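Local structure of Alpha/beta hydrolase (Pseudomonas aeruginosa PAO1, 4R1D) at residues A[175-187]-A[513-527]. The protein binds calcium and forms a complex with Tli4, and is probably a lipase effector of the H2 type VI secretion system, of the alpha/beta-hydrolase family. Numbering follows the deposited sequence.
Sequences PPGDQGEEQGKVG and VKASFRHGSKGKGQA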
# COMPACT_ATOMS: atom_id res chain seq x y z
N PRO A 175 -12.33 1.53 -35.83
CA PRO A 175 -11.61 0.26 -36.03
C PRO A 175 -10.53 0.12 -34.96
O PRO A 175 -9.81 1.08 -34.73
CB PRO A 175 -10.97 0.45 -37.41
CG PRO A 175 -11.92 1.39 -38.11
CD PRO A 175 -12.37 2.35 -37.05
N PRO A 176 -10.43 -1.05 -34.31
CA PRO A 176 -9.47 -1.22 -33.22
C PRO A 176 -8.04 -0.85 -33.60
O PRO A 176 -7.30 -0.32 -32.77
CB PRO A 176 -9.58 -2.71 -32.87
CG PRO A 176 -10.98 -3.08 -33.28
CD PRO A 176 -11.31 -2.22 -34.48
N GLY A 177 -7.65 -1.08 -34.85
CA GLY A 177 -6.31 -0.73 -35.29
C GLY A 177 -6.02 0.76 -35.19
O GLY A 177 -4.90 1.17 -34.90
N ASP A 178 -7.05 1.56 -35.43
CA ASP A 178 -6.94 3.01 -35.35
C ASP A 178 -6.56 3.40 -33.91
O ASP A 178 -5.97 4.46 -33.69
CB ASP A 178 -8.28 3.65 -35.69
CG ASP A 178 -8.58 3.64 -37.19
OD1 ASP A 178 -7.84 3.00 -37.96
OD2 ASP A 178 -9.57 4.30 -37.59
N GLN A 179 -6.93 2.55 -32.96
CA GLN A 179 -6.73 2.80 -31.53
C GLN A 179 -5.45 2.14 -31.01
O GLN A 179 -5.18 2.10 -29.80
CB GLN A 179 -7.91 2.26 -30.71
CG GLN A 179 -9.27 2.86 -31.06
CD GLN A 179 -9.46 4.26 -30.50
OE1 GLN A 179 -8.84 4.63 -29.49
NE2 GLN A 179 -10.33 5.05 -31.14
N GLY A 180 -4.66 1.59 -31.93
CA GLY A 180 -3.40 0.97 -31.56
C GLY A 180 -3.48 -0.52 -31.26
O GLY A 180 -2.53 -1.09 -30.73
N GLU A 181 -4.59 -1.17 -31.61
CA GLU A 181 -4.73 -2.62 -31.37
C GLU A 181 -3.72 -3.39 -32.21
O GLU A 181 -3.61 -3.15 -33.41
CB GLU A 181 -6.15 -3.09 -31.66
CG GLU A 181 -6.59 -4.32 -30.85
CD GLU A 181 -5.85 -5.58 -31.23
OE1 GLU A 181 -5.85 -5.90 -32.44
OE2 GLU A 181 -5.28 -6.24 -30.33
N GLU A 182 -3.00 -4.32 -31.59
CA GLU A 182 -1.86 -4.98 -32.24
C GLU A 182 -1.99 -6.48 -32.51
O GLU A 182 -1.18 -7.03 -33.24
CB GLU A 182 -0.57 -4.72 -31.45
CG GLU A 182 -0.53 -5.41 -30.06
CD GLU A 182 0.65 -4.94 -29.22
OE1 GLU A 182 1.73 -4.71 -29.79
OE2 GLU A 182 0.49 -4.80 -27.98
N GLN A 183 -2.99 -7.14 -31.92
CA GLN A 183 -3.14 -8.59 -32.12
C GLN A 183 -3.82 -8.88 -33.46
O GLN A 183 -3.53 -9.89 -34.10
CB GLN A 183 -3.92 -9.23 -30.97
CG GLN A 183 -3.37 -8.95 -29.58
CD GLN A 183 -1.98 -9.53 -29.34
OE1 GLN A 183 -0.98 -9.05 -29.89
NE2 GLN A 183 -1.91 -10.57 -28.51
N GLY A 184 -4.74 -8.01 -33.86
CA GLY A 184 -5.36 -8.10 -35.17
C GLY A 184 -6.50 -9.09 -35.25
O GLY A 184 -6.96 -9.42 -36.34
N LYS A 185 -6.97 -9.55 -34.10
CA LYS A 185 -8.02 -10.56 -34.05
C LYS A 185 -9.41 -9.92 -33.90
O LYS A 185 -10.35 -10.26 -34.61
CB LYS A 185 -7.74 -11.59 -32.95
CG LYS A 185 -6.44 -12.38 -33.19
CD LYS A 185 -6.09 -13.35 -32.05
CE LYS A 185 -5.66 -12.62 -30.76
NZ LYS A 185 -5.05 -13.54 -29.73
N VAL A 186 -9.53 -8.96 -32.99
CA VAL A 186 -10.84 -8.40 -32.70
C VAL A 186 -11.25 -7.34 -33.71
O VAL A 186 -10.41 -6.75 -34.38
CB VAL A 186 -10.92 -7.82 -31.27
CG1 VAL A 186 -10.62 -8.89 -30.25
CG2 VAL A 186 -9.97 -6.64 -31.12
N GLY A 187 -12.55 -7.12 -33.84
CA GLY A 187 -13.04 -6.18 -34.83
C GLY A 187 -13.78 -5.04 -34.16
O GLY A 187 -13.90 -5.00 -32.94
N VAL A 513 -2.82 -12.46 -25.55
CA VAL A 513 -4.14 -12.02 -25.09
C VAL A 513 -5.02 -11.66 -26.28
O VAL A 513 -4.52 -11.39 -27.39
CB VAL A 513 -4.07 -10.83 -24.10
CG1 VAL A 513 -3.50 -11.28 -22.76
CG2 VAL A 513 -3.26 -9.68 -24.67
N LYS A 514 -6.32 -11.67 -26.07
CA LYS A 514 -7.28 -11.49 -27.16
C LYS A 514 -7.14 -10.13 -27.85
O LYS A 514 -7.20 -10.03 -29.07
CB LYS A 514 -8.71 -11.70 -26.66
CG LYS A 514 -9.77 -11.45 -27.72
CD LYS A 514 -11.13 -12.01 -27.29
CE LYS A 514 -11.31 -13.47 -27.71
NZ LYS A 514 -12.74 -13.93 -27.60
N ALA A 515 -6.97 -9.08 -27.05
CA ALA A 515 -6.77 -7.74 -27.60
C ALA A 515 -5.73 -6.96 -26.80
O ALA A 515 -5.69 -7.05 -25.57
CB ALA A 515 -8.10 -6.97 -27.65
N SER A 516 -4.89 -6.22 -27.50
CA SER A 516 -3.83 -5.44 -26.86
C SER A 516 -3.66 -4.11 -27.60
O SER A 516 -3.38 -4.08 -28.81
CB SER A 516 -2.51 -6.23 -26.83
OG SER A 516 -1.45 -5.48 -26.25
N PHE A 517 -3.86 -3.01 -26.88
CA PHE A 517 -3.75 -1.66 -27.46
C PHE A 517 -2.47 -0.98 -27.03
O PHE A 517 -2.26 -0.68 -25.84
CB PHE A 517 -4.97 -0.82 -27.09
CG PHE A 517 -6.27 -1.39 -27.59
CD1 PHE A 517 -6.88 -2.44 -26.93
CD2 PHE A 517 -6.86 -0.88 -28.74
CE1 PHE A 517 -8.05 -2.98 -27.39
CE2 PHE A 517 -8.04 -1.41 -29.21
CZ PHE A 517 -8.65 -2.47 -28.53
N ARG A 518 -1.61 -0.73 -28.01
CA ARG A 518 -0.29 -0.19 -27.76
C ARG A 518 -0.35 1.33 -27.99
O ARG A 518 -0.32 1.81 -29.13
CB ARG A 518 0.70 -0.86 -28.71
CG ARG A 518 2.18 -0.50 -28.57
CD ARG A 518 2.94 -1.41 -29.55
NE ARG A 518 4.39 -1.22 -29.60
CZ ARG A 518 5.26 -1.84 -28.82
NH1 ARG A 518 4.85 -2.68 -27.87
NH2 ARG A 518 6.57 -1.61 -28.98
N HIS A 519 -0.47 2.08 -26.91
CA HIS A 519 -0.73 3.52 -27.02
C HIS A 519 0.55 4.34 -26.95
O HIS A 519 1.43 4.08 -26.14
CB HIS A 519 -1.73 3.99 -25.95
CG HIS A 519 -3.11 3.42 -26.13
ND1 HIS A 519 -3.90 3.04 -25.07
CD2 HIS A 519 -3.84 3.19 -27.24
CE1 HIS A 519 -5.05 2.58 -25.52
NE2 HIS A 519 -5.04 2.66 -26.84
N GLY A 520 0.66 5.35 -27.80
CA GLY A 520 1.84 6.19 -27.79
C GLY A 520 2.72 6.02 -29.01
O GLY A 520 2.33 5.38 -29.99
N SER A 521 3.93 6.56 -28.93
CA SER A 521 4.80 6.67 -30.09
C SER A 521 5.19 5.33 -30.71
O SER A 521 5.48 5.25 -31.92
CB SER A 521 6.06 7.45 -29.72
OG SER A 521 6.95 6.64 -28.98
N LYS A 522 5.21 4.26 -29.91
CA LYS A 522 5.62 2.95 -30.41
C LYS A 522 4.46 2.12 -30.97
O LYS A 522 4.64 1.00 -31.42
CB LYS A 522 6.37 2.16 -29.33
CG LYS A 522 7.53 2.94 -28.72
CD LYS A 522 8.26 2.15 -27.64
CE LYS A 522 9.06 0.98 -28.21
NZ LYS A 522 10.15 1.44 -29.14
N GLY A 523 3.25 2.68 -30.91
CA GLY A 523 2.09 2.03 -31.48
C GLY A 523 1.70 2.67 -32.80
O GLY A 523 2.42 3.54 -33.30
N LYS A 524 0.57 2.24 -33.35
CA LYS A 524 0.10 2.75 -34.64
C LYS A 524 -1.36 3.20 -34.54
O LYS A 524 -2.00 3.01 -33.51
CB LYS A 524 0.20 1.67 -35.71
CG LYS A 524 1.61 1.12 -35.93
CD LYS A 524 2.55 2.20 -36.47
CE LYS A 524 3.97 1.65 -36.63
NZ LYS A 524 4.93 2.70 -37.12
N GLY A 525 -1.88 3.77 -35.62
CA GLY A 525 -3.30 4.11 -35.68
C GLY A 525 -3.60 5.60 -35.66
O GLY A 525 -2.97 6.37 -34.95
N GLN A 526 -4.59 6.00 -36.46
CA GLN A 526 -4.87 7.42 -36.62
C GLN A 526 -5.48 8.08 -35.38
O GLN A 526 -5.46 9.31 -35.26
CB GLN A 526 -5.73 7.66 -37.88
CG GLN A 526 -7.14 7.10 -37.82
CD GLN A 526 -7.91 7.36 -39.10
OE1 GLN A 526 -7.37 7.91 -40.06
NE2 GLN A 526 -9.18 6.97 -39.13
N ALA A 527 -6.00 7.27 -34.47
CA ALA A 527 -6.53 7.79 -33.20
C ALA A 527 -5.51 7.65 -32.08
O ALA A 527 -5.85 7.81 -30.90
CB ALA A 527 -7.82 7.08 -32.83
O HOH W 1 -5.20 4.05 -38.66
O HOH W 2 -7.84 3.06 -27.43
O HOH W 3 -0.26 -0.36 -32.35
O HOH W 4 -7.13 -8.57 -31.34
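Glu181 OE2 is gripped by two backbone N-H groups, one from each segment. Ser516 N donates across the contact to the anti lone pair of Glu181 OE2 at 2.9 Å in a nearly straight bond, while Gln183 N meets the syn side, out of the carboxylate plane. Gly184 N takes the syn lone pair of OE1, so that three N-H groups together hold the carboxylate's rotation. A loop can satisfy the edge of a sheet in mixed fashion: here a side-chain oxygen serves the N-H of Ser516, while backbone atoms serve Ser516 O and Arg518 N. Glu181 and Phe517 form a single antiparallel, non-hydrogen-bonded pair, flanked by Arg518 N to Gly180 O (2.9 Å) and Glu182 N to Ser516 O (2.8 Å). With CG anti to the backbone N (chi1 -152°), Glu181 also lays that methylene over one face of the Phe517 ring, a CH-pi contact 3.8 Å from CG to the ring centroid, while Gln179 O lies at the ring's edge. Glu182 OE2 accepts from Ser516 OG (2.7 Å) on its anti lone pair and has a second partner in Tyr431. Further along, Gln183 NE2 reaches Val513 O at 3.0 Å on a lone pair in the carbonyl plane, the oxygen lying in the plane of the Gln183 amide, and Lys185 NZ comes from above the carbonyl plane. Past the strand, the chain returns to the 3-10 turn 176-179, where Ala527 N binds Asp178 O at 2.9 Å. Gly525 fits closely there, its CA against the carbonyls of Gly177 and Asp178. The loop thus lines strand 515-519, one of the two outermost strands of the parallel sheet within this chain, along the edge that faces away from strand 427-432; Pro176 and Val186 rest on Tyr550, and Gln179 on Trp546, of helix 542-556, while Glu182 and Ser516 touch Ala509 of helix 507-510.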